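Local coordinates for beta-1,4-galactanase (Thielavia heterothallica, PDB 1HJS), which hydrolyses the beta-1,4-galactosidic linkages of type I arabinogalactans, as a family 53 glycoside hydrolase of clan GH-A, at residues 211-216 with 244-249; 219-224 with 258-263; 104-109 with 154-159; 80-85 with 110-115. One frame throughout, in Å; residues are numbered along the deposited sequence.

In the fold
The four contacts lie at different points of one beta/alpha barrel. Contact 1 joins the ends of barrel strands 208-212 and 240-245 and holds the nucleophile, Glu-245. Contact 2 lies farther from the centre of the chain; its centre is 11 Å from that of contact 1 and the two touch: Pro-215 O is 3.1 Å from Pro-260 CD. Contacts 3 and 4 share helix 102-122 across the barrel. Their centres are 10 Å apart, and Leu-109 CD1 of contact 3 reaches Tyr-82 CE1 of contact 4 at 3.4 Å. Both also touch the glycan on Asn-111. The centres of contacts 1 and 3 are 29 Å apart; those of contacts 1 and 4 are 25 Å apart.

Contact 1 of 4, residues 211-216 with 244-249; sequences VSFYPF and VETNWP
Tyr-214 OH donates a hydrogen bond to Glu-245 OE1 over 2.6 Å. OE1 receives it on its anti lone pair, in the plane of the tyrosine ring at the ring's edge. Ring and carboxylate planes are turned 70° apart. The glutamate chain is extended beyond CG, with CG anti to the carbonyl carbon, and this carries the carboxylate out to the hydroxyl. The other oxygen, OE2, forms a salt bridge with Arg-45. Two such partners would be expected to stabilise the charged carboxylate. Beside it, Ser-212 OG lies 3.8 Å from Glu-245 CB and is itself hydrogen-bonded to Glu-135 and His-178.

The next shell packs round the tyrosine. Its CE1 rests 3.6 Å from Asn-247 CG, which lies at the ring edge. Asn-247 CB in turn meets the edge of Phe-216 at CZ, and ND2 bonds to Trp-296 O. Backbone hydrogen bonds link the two segments: Phe-213 N donates to Glu-245 O at 2.8 Å, nearly along the C=O axis. Thr-246 OG1 donates to Phe-213 O at 2.7 Å, again almost in line with the carbonyl. Further out, Pro-215 CG packs on Trp-248 CE3 at 3.7 Å.

The strands run parallel and belong to one beta-alpha-beta unit. A nucleophile at the end of strand 240-245, the seventh in the barrel, is characteristic of the clan GH-A active site.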
# COMPACT_ATOMS: atom_id res chain seq x y z
N VAL A 211 1.18 3.55 6.59
CA VAL A 211 -0.16 3.98 6.94
C VAL A 211 -0.91 4.44 5.70
O VAL A 211 -0.31 4.93 4.74
CB VAL A 211 -0.14 5.18 7.93
CG1 VAL A 211 0.60 4.79 9.20
CG2 VAL A 211 0.52 6.39 7.27
N SER A 212 -2.23 4.27 5.73
CA SER A 212 -3.06 4.74 4.64
C SER A 212 -3.47 6.15 5.09
O SER A 212 -3.61 6.39 6.29
CB SER A 212 -4.32 3.88 4.48
OG SER A 212 -4.01 2.55 4.14
N PHE A 213 -3.62 7.07 4.14
CA PHE A 213 -4.03 8.42 4.48
C PHE A 213 -4.90 8.96 3.35
O PHE A 213 -4.40 9.31 2.28
CB PHE A 213 -2.82 9.34 4.67
CG PHE A 213 -3.19 10.75 5.04
CD1 PHE A 213 -3.76 11.03 6.28
CD2 PHE A 213 -3.00 11.79 4.13
CE1 PHE A 213 -4.13 12.34 6.61
CE2 PHE A 213 -3.38 13.10 4.46
CZ PHE A 213 -3.94 13.37 5.70
N TYR A 214 -6.21 9.00 3.61
CA TYR A 214 -7.19 9.47 2.64
C TYR A 214 -7.92 10.68 3.24
O TYR A 214 -8.17 10.73 4.45
CB TYR A 214 -8.19 8.36 2.32
CG TYR A 214 -7.61 7.25 1.47
CD1 TYR A 214 -7.37 7.43 0.11
CD2 TYR A 214 -7.33 6.00 2.03
CE1 TYR A 214 -6.86 6.40 -0.68
CE2 TYR A 214 -6.82 4.96 1.24
CZ TYR A 214 -6.59 5.17 -0.11
OH TYR A 214 -6.11 4.15 -0.90
N PRO A 215 -8.29 11.65 2.39
CA PRO A 215 -8.98 12.84 2.89
C PRO A 215 -10.51 12.78 2.87
O PRO A 215 -11.16 13.67 3.42
CB PRO A 215 -8.47 13.93 1.96
CG PRO A 215 -8.47 13.20 0.62
CD PRO A 215 -7.86 11.84 0.99
N PHE A 216 -11.07 11.74 2.28
CA PHE A 216 -12.52 11.65 2.15
C PHE A 216 -13.30 10.59 2.93
O PHE A 216 -14.39 10.21 2.52
CB PHE A 216 -12.88 11.55 0.66
CG PHE A 216 -11.95 10.67 -0.12
CD1 PHE A 216 -11.76 9.34 0.23
CD2 PHE A 216 -11.26 11.18 -1.22
CE1 PHE A 216 -10.89 8.52 -0.50
CE2 PHE A 216 -10.39 10.37 -1.95
CZ PHE A 216 -10.20 9.04 -1.59
N VAL A 244 1.51 4.62 2.51
CA VAL A 244 1.46 3.65 1.43
C VAL A 244 0.20 3.66 0.57
O VAL A 244 0.10 2.92 -0.41
CB VAL A 244 1.70 2.23 1.98
CG1 VAL A 244 3.04 2.20 2.70
CG2 VAL A 244 0.59 1.83 2.95
N GLU A 245 -0.75 4.52 0.93
CA GLU A 245 -1.99 4.67 0.17
C GLU A 245 -2.53 6.07 0.40
O GLU A 245 -2.63 6.52 1.54
CB GLU A 245 -3.05 3.65 0.61
CG GLU A 245 -2.93 2.27 -0.03
CD GLU A 245 -4.14 1.40 0.23
OE1 GLU A 245 -5.27 1.94 0.29
OE2 GLU A 245 -3.97 0.16 0.37
N THR A 246 -2.86 6.76 -0.69
CA THR A 246 -3.44 8.10 -0.60
C THR A 246 -4.06 8.45 -1.95
O THR A 246 -3.69 7.89 -2.99
CB THR A 246 -2.39 9.17 -0.19
OG1 THR A 246 -3.06 10.38 0.19
CG2 THR A 246 -1.44 9.47 -1.34
N ASN A 247 -5.02 9.37 -1.93
CA ASN A 247 -5.74 9.82 -3.11
C ASN A 247 -6.15 11.28 -2.91
O ASN A 247 -6.23 11.76 -1.77
CB ASN A 247 -7.07 9.06 -3.27
CG ASN A 247 -6.96 7.75 -4.04
OD1 ASN A 247 -7.94 7.02 -4.13
ND2 ASN A 247 -5.79 7.47 -4.61
N TRP A 248 -6.39 11.98 -4.02
CA TRP A 248 -6.92 13.34 -4.00
C TRP A 248 -7.77 13.40 -5.26
O TRP A 248 -7.32 13.05 -6.35
CB TRP A 248 -5.86 14.43 -4.03
CG TRP A 248 -6.54 15.77 -3.92
CD1 TRP A 248 -6.86 16.62 -4.95
CD2 TRP A 248 -7.08 16.36 -2.73
NE1 TRP A 248 -7.58 17.69 -4.47
CE2 TRP A 248 -7.72 17.56 -3.11
CE3 TRP A 248 -7.08 15.99 -1.38
CZ2 TRP A 248 -8.37 18.40 -2.19
CZ3 TRP A 248 -7.72 16.82 -0.46
CH2 TRP A 248 -8.36 18.01 -0.87
N PRO A 249 -9.02 13.86 -5.14
CA PRO A 249 -9.89 13.93 -6.31
C PRO A 249 -9.73 15.06 -7.30
O PRO A 249 -9.37 16.19 -6.95
CB PRO A 249 -11.29 13.91 -5.68
CG PRO A 249 -11.10 14.67 -4.43
CD PRO A 249 -9.75 14.22 -3.90

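Contact 2 of 4, residues 219-224 with 258-263; sequences SSATLS and SFPSDV
Asp-262 presents its carboxylate to the first turn of helix 223-237. Its CG sits in the crowded position between backbone N and carbonyl carbon (chi1 53°), and both oxygens face the helix start. OD1 accepts from Leu-223 N at 2.9 Å, and the bond is nearly straight at 170°. OD2 accepts from Ser-224 N at 3.0 Å. Each oxygen uses its syn lone pair, so the group straddles two successive N-H groups.

Thr-222 crosses Asp-262 at about a right angle, with its CB 3.4 Å from OD2. Thr-222 is the N-cap residue, and its own OG1 accepts from Ala-225 N. Its methyl, CG2, runs past Pro-260 in the opposite direction. The proline ring is pressed on Ala-221, an inverse gamma turn centre, with CG 3.0 Å from Ala-221 O. Leu-223 lies obliquely across Val-263, and its CG meets CG1 at 3.7 Å. Val-280 and Ile-283 of helix 270-285 also touch this leucine. At the other end, one water donates to Ser-219 O and accepts from Ser-261 N.

The contact thus ties the loop after strand 240-245 to the N-terminus of the preceding helix. Three N-H groups at that end find side-chain acceptors, two of them on Asp-262. The negative carboxylate faces the positive end of the helix dipole, which probably stabilises its ionised form.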
# COMPACT_ATOMS: atom_id res chain seq x y z
N SER A 219 -13.35 13.90 8.37
CA SER A 219 -12.76 15.23 8.44
C SER A 219 -11.61 15.26 9.45
O SER A 219 -10.88 16.25 9.53
CB SER A 219 -13.83 16.26 8.84
OG SER A 219 -14.40 15.94 10.09
N SER A 220 -11.45 14.19 10.21
CA SER A 220 -10.38 14.11 11.20
C SER A 220 -9.01 13.88 10.57
O SER A 220 -7.99 14.06 11.22
CB SER A 220 -10.67 13.00 12.21
OG SER A 220 -11.84 13.28 12.97
N ALA A 221 -9.01 13.49 9.29
CA ALA A 221 -7.76 13.21 8.58
C ALA A 221 -7.04 14.48 8.12
O ALA A 221 -6.74 14.64 6.93
CB ALA A 221 -8.05 12.31 7.37
N THR A 222 -6.75 15.36 9.07
CA THR A 222 -6.05 16.60 8.74
C THR A 222 -4.56 16.32 8.54
O THR A 222 -4.04 15.32 9.01
CB THR A 222 -6.17 17.63 9.87
OG1 THR A 222 -5.68 17.07 11.10
CG2 THR A 222 -7.63 18.05 10.06
N LEU A 223 -3.90 17.22 7.83
CA LEU A 223 -2.47 17.08 7.60
C LEU A 223 -1.78 17.26 8.95
O LEU A 223 -0.74 16.66 9.21
CB LEU A 223 -1.99 18.14 6.61
CG LEU A 223 -2.58 18.00 5.21
CD1 LEU A 223 -2.17 19.19 4.36
CD2 LEU A 223 -2.10 16.70 4.58
N SER A 224 -2.37 18.08 9.81
CA SER A 224 -1.81 18.32 11.13
C SER A 224 -1.83 17.03 11.95
O SER A 224 -0.85 16.70 12.62
CB SER A 224 -2.60 19.42 11.86
OG SER A 224 -3.95 19.04 12.04
N SER A 258 -17.20 15.45 5.24
CA SER A 258 -16.62 16.77 5.05
C SER A 258 -15.11 16.57 4.99
O SER A 258 -14.57 15.70 5.67
CB SER A 258 -16.99 17.69 6.22
OG SER A 258 -18.40 17.76 6.38
N PHE A 259 -14.43 17.36 4.17
CA PHE A 259 -12.98 17.24 4.05
C PHE A 259 -12.27 17.87 5.25
O PHE A 259 -12.81 18.75 5.91
CB PHE A 259 -12.50 17.88 2.75
CG PHE A 259 -12.53 16.95 1.57
CD1 PHE A 259 -13.70 16.29 1.21
CD2 PHE A 259 -11.37 16.70 0.84
CE1 PHE A 259 -13.73 15.40 0.13
CE2 PHE A 259 -11.39 15.81 -0.23
CZ PHE A 259 -12.56 15.16 -0.59
N PRO A 260 -11.04 17.40 5.55
CA PRO A 260 -10.28 17.94 6.68
C PRO A 260 -10.08 19.44 6.52
O PRO A 260 -9.89 19.94 5.40
CB PRO A 260 -8.96 17.17 6.60
CG PRO A 260 -9.38 15.85 6.03
CD PRO A 260 -10.33 16.27 4.92
N SER A 261 -10.12 20.16 7.63
CA SER A 261 -9.98 21.61 7.62
C SER A 261 -8.75 22.17 6.89
O SER A 261 -8.87 23.16 6.18
CB SER A 261 -10.02 22.16 9.05
OG SER A 261 -8.93 21.67 9.81
N ASP A 262 -7.59 21.54 7.06
CA ASP A 262 -6.39 22.06 6.40
C ASP A 262 -6.15 21.65 4.95
O ASP A 262 -5.04 21.81 4.44
CB ASP A 262 -5.12 21.79 7.23
CG ASP A 262 -4.97 20.33 7.62
OD1 ASP A 262 -5.55 19.46 6.95
OD2 ASP A 262 -4.23 20.07 8.59
N VAL A 263 -7.18 21.14 4.29
CA VAL A 263 -7.08 20.77 2.88
C VAL A 263 -8.30 21.28 2.11
O VAL A 263 -8.44 21.06 0.91
CB VAL A 263 -6.97 19.23 2.68
CG1 VAL A 263 -5.70 18.71 3.33
CG2 VAL A 263 -8.20 18.54 3.25
O HOH W 1 -11.21 19.06 10.01

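Contact 3 of 4, residues 104-109 with 154-159; sequences NLSWKL and ARLLHS. With NAG (2-acetamido-2-deoxy-beta-D-glucopyranose), chain E; SO4 (sulfate ion), chain F.
This is a helix-helix contact on the outside of the beta/alpha barrel, between helices 102-122 and 150-165. They follow barrel strands 75-80 and 129-132. The two axes approach to 8.6 Å and cross at -27°, close to parallel. The small side chains of Ser-106 and Ser-159 meet where the helices are close, and the CA atoms of Ser-106 and Leu-156 are 5.2 Å apart.

Leu-156 carries most of the apolar contact. Its CG is anti to the carbonyl carbon (chi1 -70°), which brings CD2 against Leu-105 CG at 3.8 Å. The two leucines cross at about a right angle. From the next turn, Leu-109 has CG anti to the backbone N and sends CD2 over the backbone of Leu-156, 3.3 Å from its O. Ser-106 faces Arg-155, Leu-156 and Ser-159. Its OG lies against Arg-155 CG, but its hydrogen bond goes back to Ile-102 O. Ser-159 CB packs at 3.4 Å from Ser-106 O. Arg-155, bent at chi2 and chi3, forms a salt bridge with Asp-103, which also joins the two helices.

On the opposite flank of helix 104-109 the sugar lies along one face of Trp-107, with NAG N2 3.1 Å from CE3 near the rim and NAG C3 over the six-membered ring. One residue on, Lys-108 NZ donates to O2 of a sulfate ion, probably from the crystallisation liquor, at 2.7 Å.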
# COMPACT_ATOMS: atom_id res chain seq x y z
N ASN A 104 -1.55 -24.45 13.38
CA ASN A 104 -1.46 -24.77 11.96
C ASN A 104 -1.53 -23.56 11.05
O ASN A 104 -0.90 -23.53 9.99
CB ASN A 104 -2.55 -25.78 11.58
CG ASN A 104 -2.26 -27.17 12.11
OD1 ASN A 104 -1.18 -27.71 11.88
ND2 ASN A 104 -3.22 -27.75 12.81
N LEU A 105 -2.31 -22.56 11.45
CA LEU A 105 -2.44 -21.35 10.64
C LEU A 105 -1.10 -20.61 10.59
O LEU A 105 -0.70 -20.12 9.53
CB LEU A 105 -3.51 -20.42 11.22
CG LEU A 105 -3.68 -19.08 10.50
CD1 LEU A 105 -4.05 -19.31 9.03
CD2 LEU A 105 -4.75 -18.26 11.20
N SER A 106 -0.42 -20.53 11.73
CA SER A 106 0.87 -19.85 11.79
C SER A 106 1.85 -20.53 10.85
O SER A 106 2.64 -19.88 10.17
CB SER A 106 1.43 -19.89 13.21
OG SER A 106 0.59 -19.18 14.11
N TRP A 107 1.78 -21.86 10.81
CA TRP A 107 2.67 -22.61 9.95
C TRP A 107 2.30 -22.42 8.48
O TRP A 107 3.17 -22.30 7.62
CB TRP A 107 2.63 -24.09 10.32
CG TRP A 107 3.88 -24.81 9.95
CD1 TRP A 107 5.08 -24.24 9.61
CD2 TRP A 107 4.08 -26.22 9.93
NE1 TRP A 107 6.01 -25.22 9.37
CE2 TRP A 107 5.43 -26.45 9.56
CE3 TRP A 107 3.25 -27.32 10.18
CZ2 TRP A 107 5.97 -27.73 9.44
CZ3 TRP A 107 3.79 -28.60 10.06
CH2 TRP A 107 5.14 -28.79 9.70
N LYS A 108 1.00 -22.39 8.21
CA LYS A 108 0.50 -22.19 6.85
C LYS A 108 0.98 -20.84 6.34
O LYS A 108 1.44 -20.71 5.21
CB LYS A 108 -1.03 -22.20 6.84
CG LYS A 108 -1.69 -22.81 5.61
CD LYS A 108 -0.91 -22.61 4.31
CE LYS A 108 -1.63 -23.30 3.16
NZ LYS A 108 -0.75 -23.54 1.98
N LEU A 109 0.84 -19.82 7.20
CA LEU A 109 1.23 -18.46 6.85
C LEU A 109 2.72 -18.38 6.55
O LEU A 109 3.14 -17.71 5.61
CB LEU A 109 0.87 -17.51 8.00
CG LEU A 109 1.17 -16.03 7.77
CD1 LEU A 109 0.50 -15.56 6.48
CD2 LEU A 109 0.67 -15.23 8.95
N ALA A 154 0.39 -11.30 17.06
CA ALA A 154 1.84 -11.21 17.18
C ALA A 154 2.49 -12.48 16.64
O ALA A 154 3.50 -12.43 15.93
CB ALA A 154 2.24 -10.99 18.64
N ARG A 155 1.91 -13.63 16.97
CA ARG A 155 2.44 -14.91 16.53
C ARG A 155 2.37 -15.05 15.01
O ARG A 155 3.32 -15.50 14.37
CB ARG A 155 1.65 -16.04 17.20
CG ARG A 155 2.04 -17.42 16.73
CD ARG A 155 2.60 -18.25 17.88
NE ARG A 155 2.10 -19.62 17.82
CZ ARG A 155 1.16 -20.11 18.62
NH1 ARG A 155 0.61 -19.35 19.56
NH2 ARG A 155 0.76 -21.36 18.47
N LEU A 156 1.23 -14.67 14.44
CA LEU A 156 1.06 -14.75 13.00
C LEU A 156 2.06 -13.84 12.28
O LEU A 156 2.71 -14.26 11.32
CB LEU A 156 -0.38 -14.37 12.62
CG LEU A 156 -1.46 -15.37 13.03
CD1 LEU A 156 -2.84 -14.76 12.82
CD2 LEU A 156 -1.32 -16.65 12.21
N LEU A 157 2.18 -12.60 12.73
CA LEU A 157 3.10 -11.65 12.10
C LEU A 157 4.55 -12.12 12.23
O LEU A 157 5.36 -11.93 11.32
CB LEU A 157 2.92 -10.25 12.71
CG LEU A 157 1.56 -9.62 12.41
CD1 LEU A 157 1.45 -8.26 13.08
CD2 LEU A 157 1.37 -9.47 10.90
N HIS A 158 4.87 -12.76 13.35
CA HIS A 158 6.23 -13.28 13.56
C HIS A 158 6.51 -14.35 12.51
O HIS A 158 7.59 -14.40 11.92
CB HIS A 158 6.37 -13.87 14.97
CG HIS A 158 7.72 -14.45 15.25
ND1 HIS A 158 8.84 -13.66 15.44
CD2 HIS A 158 8.14 -15.73 15.38
CE1 HIS A 158 9.89 -14.44 15.68
NE2 HIS A 158 9.49 -15.70 15.64
N SER A 159 5.52 -15.22 12.28
CA SER A 159 5.66 -16.29 11.30
C SER A 159 5.80 -15.73 9.89
O SER A 159 6.63 -16.22 9.11
CB SER A 159 4.45 -17.22 11.36
OG SER A 159 4.40 -17.91 12.60
C1 NAG E . 4.24 -26.32 6.02
C2 NAG E . 3.07 -27.26 6.30
C3 NAG E . 3.58 -28.61 6.80
C4 NAG E . 4.64 -29.18 5.86
C5 NAG E . 5.74 -28.14 5.61
C6 NAG E . 6.76 -28.61 4.60
C7 NAG E . 0.92 -26.40 6.99
C8 NAG E . -0.02 -26.14 8.16
N2 NAG E . 2.19 -26.66 7.29
O3 NAG E . 2.49 -29.53 6.89
O4 NAG E . 5.21 -30.35 6.43
O5 NAG E . 5.16 -26.92 5.10
O6 NAG E . 7.96 -27.86 4.71
O7 NAG E . 0.49 -26.37 5.84
S SO4 F . -2.24 -22.08 -0.86
O1 SO4 F . -1.19 -21.04 -0.17
O2 SO4 F . -1.78 -23.40 -0.46
O3 SO4 F . -3.45 -21.82 -0.45
O4 SO4 F . -2.00 -21.90 -2.26

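Contact 4 of 4, residues 80-85 with 110-115; sequences FHYSDT and YNYTLD. With NAG (2-acetamido-2-deoxy-beta-D-glucopyranose), chain E.
The chain leaves barrel strand 75-80 at Phe-80 and turns through Tyr-82, whose phi and psi are both positive, while residues 110-115 are a turn and a half of helix 102-122. Ser-83 OG then closes an ST turn by accepting from Thr-85 N, and it also hydrogen-bonds Thr-93 O. The contact joins a loop of the beta/alpha barrel to the helix that follows it. Its core is an aromatic cluster of Phe-80, Tyr-82 and Tyr-112.

Tyr-112 holds CG anti to its backbone N (chi1 166°), and its ring reaches from the helix to meet both other rings. It turns an edge toward the face of Phe-80 in an offset edge-to-face pair, with centroids 5.7 Å apart and planes at 71°. Tyr-112 OH lies 3.6 Å from Phe-80 CD1. Against Tyr-82 the meeting is rim to rim, neither ring over the other's face, and CE1 of Tyr-82 touches CE2 of Tyr-112 at 3.6 Å. Phe-80 CB rests over one face of Tyr-82, toward its rim. Trp-98 adds an edge-to-face partner to Tyr-112, and Val-48 touches both Phe-80 and Tyr-112.

On the far side of the helix, Asn-111 ND2 is bonded covalently to NAG C1, so this is an N-glycosylation site. Two polar links cross the contact. One water accepts from Tyr-82 N and is also hydrogen-bonded to Tyr-112 OH. The second link is direct: Tyr-82 OH donates to Thr-113 OG1 at 2.9 Å, while that threonine hydroxyl is also hydrogen-bonded to Leu-109 O.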
# COMPACT_ATOMS: atom_id res chain seq x y z
N PHE A 80 1.09 -8.21 0.61
CA PHE A 80 0.36 -9.44 0.85
C PHE A 80 -0.91 -9.14 1.63
O PHE A 80 -0.84 -8.61 2.74
CB PHE A 80 1.19 -10.43 1.70
CG PHE A 80 2.29 -11.11 0.95
CD1 PHE A 80 2.02 -11.92 -0.14
CD2 PHE A 80 3.62 -10.96 1.36
CE1 PHE A 80 3.04 -12.59 -0.82
CE2 PHE A 80 4.66 -11.62 0.69
CZ PHE A 80 4.36 -12.44 -0.40
N HIS A 81 -2.06 -9.46 1.05
CA HIS A 81 -3.33 -9.25 1.75
C HIS A 81 -3.66 -10.48 2.59
O HIS A 81 -4.53 -10.42 3.46
CB HIS A 81 -4.47 -9.00 0.75
CG HIS A 81 -4.53 -7.59 0.24
ND1 HIS A 81 -5.71 -6.93 0.01
CD2 HIS A 81 -3.54 -6.73 -0.11
CE1 HIS A 81 -5.45 -5.71 -0.44
NE2 HIS A 81 -4.14 -5.57 -0.52
N TYR A 82 -2.96 -11.58 2.34
CA TYR A 82 -3.21 -12.83 3.06
C TYR A 82 -4.70 -13.13 3.09
O TYR A 82 -5.29 -13.38 4.15
CB TYR A 82 -2.65 -12.75 4.49
CG TYR A 82 -1.14 -12.66 4.56
CD1 TYR A 82 -0.33 -13.49 3.78
CD2 TYR A 82 -0.51 -11.76 5.43
CE1 TYR A 82 1.06 -13.44 3.87
CE2 TYR A 82 0.89 -11.70 5.52
CZ TYR A 82 1.66 -12.55 4.74
OH TYR A 82 3.04 -12.53 4.84
N SER A 83 -5.30 -13.08 1.91
CA SER A 83 -6.71 -13.35 1.72
C SER A 83 -6.89 -13.63 0.24
O SER A 83 -5.99 -13.35 -0.55
CB SER A 83 -7.55 -12.13 2.11
OG SER A 83 -8.93 -12.39 1.95
N ASP A 84 -8.03 -14.19 -0.15
CA ASP A 84 -8.27 -14.46 -1.57
C ASP A 84 -8.90 -13.22 -2.18
O ASP A 84 -9.08 -13.14 -3.39
CB ASP A 84 -9.23 -15.63 -1.78
CG ASP A 84 -8.65 -16.95 -1.33
OD1 ASP A 84 -7.43 -17.16 -1.47
OD2 ASP A 84 -9.44 -17.80 -0.85
N THR A 85 -9.22 -12.24 -1.33
CA THR A 85 -9.85 -11.01 -1.80
C THR A 85 -9.41 -9.80 -0.98
O THR A 85 -8.53 -9.91 -0.12
CB THR A 85 -11.40 -11.15 -1.75
OG1 THR A 85 -12.01 -10.05 -2.42
CG2 THR A 85 -11.87 -11.20 -0.30
N TYR A 110 3.51 -19.08 7.36
CA TYR A 110 4.95 -19.10 7.16
C TYR A 110 5.27 -19.78 5.83
O TYR A 110 6.03 -19.24 5.02
CB TYR A 110 5.63 -19.84 8.32
CG TYR A 110 7.09 -20.13 8.10
CD1 TYR A 110 7.50 -21.32 7.49
CD2 TYR A 110 8.08 -19.23 8.49
CE1 TYR A 110 8.85 -21.61 7.29
CE2 TYR A 110 9.43 -19.50 8.30
CZ TYR A 110 9.81 -20.70 7.70
OH TYR A 110 11.14 -20.99 7.50
N ASN A 111 4.68 -20.95 5.60
CA ASN A 111 4.89 -21.70 4.36
C ASN A 111 4.51 -20.88 3.14
O ASN A 111 5.26 -20.83 2.16
CB ASN A 111 4.05 -22.98 4.35
CG ASN A 111 4.53 -24.01 5.34
OD1 ASN A 111 5.59 -23.87 5.95
ND2 ASN A 111 3.73 -25.06 5.50
N TYR A 112 3.34 -20.27 3.19
CA TYR A 112 2.85 -19.46 2.08
C TYR A 112 3.78 -18.30 1.76
O TYR A 112 4.13 -18.06 0.60
CB TYR A 112 1.46 -18.89 2.39
CG TYR A 112 1.03 -17.79 1.44
CD1 TYR A 112 0.51 -18.08 0.18
CD2 TYR A 112 1.19 -16.45 1.79
CE1 TYR A 112 0.16 -17.05 -0.71
CE2 TYR A 112 0.85 -15.42 0.91
CZ TYR A 112 0.33 -15.73 -0.34
OH TYR A 112 -0.01 -14.71 -1.21
N THR A 113 4.18 -17.56 2.79
CA THR A 113 5.06 -16.42 2.62
C THR A 113 6.43 -16.86 2.11
O THR A 113 6.99 -16.26 1.20
CB THR A 113 5.22 -15.66 3.94
OG1 THR A 113 3.92 -15.27 4.42
CG2 THR A 113 6.08 -14.41 3.75
N LEU A 114 6.97 -17.92 2.71
CA LEU A 114 8.27 -18.44 2.30
C LEU A 114 8.21 -18.86 0.83
O LEU A 114 9.08 -18.51 0.04
CB LEU A 114 8.65 -19.65 3.17
CG LEU A 114 9.92 -20.42 2.78
CD1 LEU A 114 11.13 -19.50 2.81
CD2 LEU A 114 10.11 -21.58 3.74
N ASP A 115 7.17 -19.62 0.48
CA ASP A 115 6.98 -20.09 -0.88
C ASP A 115 6.88 -18.94 -1.88
O ASP A 115 7.55 -18.93 -2.90
CB ASP A 115 5.71 -20.94 -0.96
CG ASP A 115 5.40 -21.41 -2.37
OD1 ASP A 115 6.15 -22.27 -2.89
OD2 ASP A 115 4.42 -20.91 -2.97
C1 NAG E . 4.24 -26.32 6.02
C2 NAG E . 3.07 -27.26 6.30
C3 NAG E . 3.58 -28.61 6.80
C4 NAG E . 4.64 -29.18 5.86
C5 NAG E . 5.74 -28.14 5.61
C6 NAG E . 6.76 -28.61 4.60
C7 NAG E . 0.92 -26.40 6.99
C8 NAG E . -0.02 -26.14 8.16
N2 NAG E . 2.19 -26.66 7.29
O3 NAG E . 2.49 -29.53 6.89
O4 NAG E . 5.21 -30.35 6.43
O5 NAG E . 5.16 -26.92 5.10
O6 NAG E . 7.96 -27.86 4.71
O7 NAG E . 0.49 -26.37 5.84
O HOH W 2 -1.52 -12.67 0.03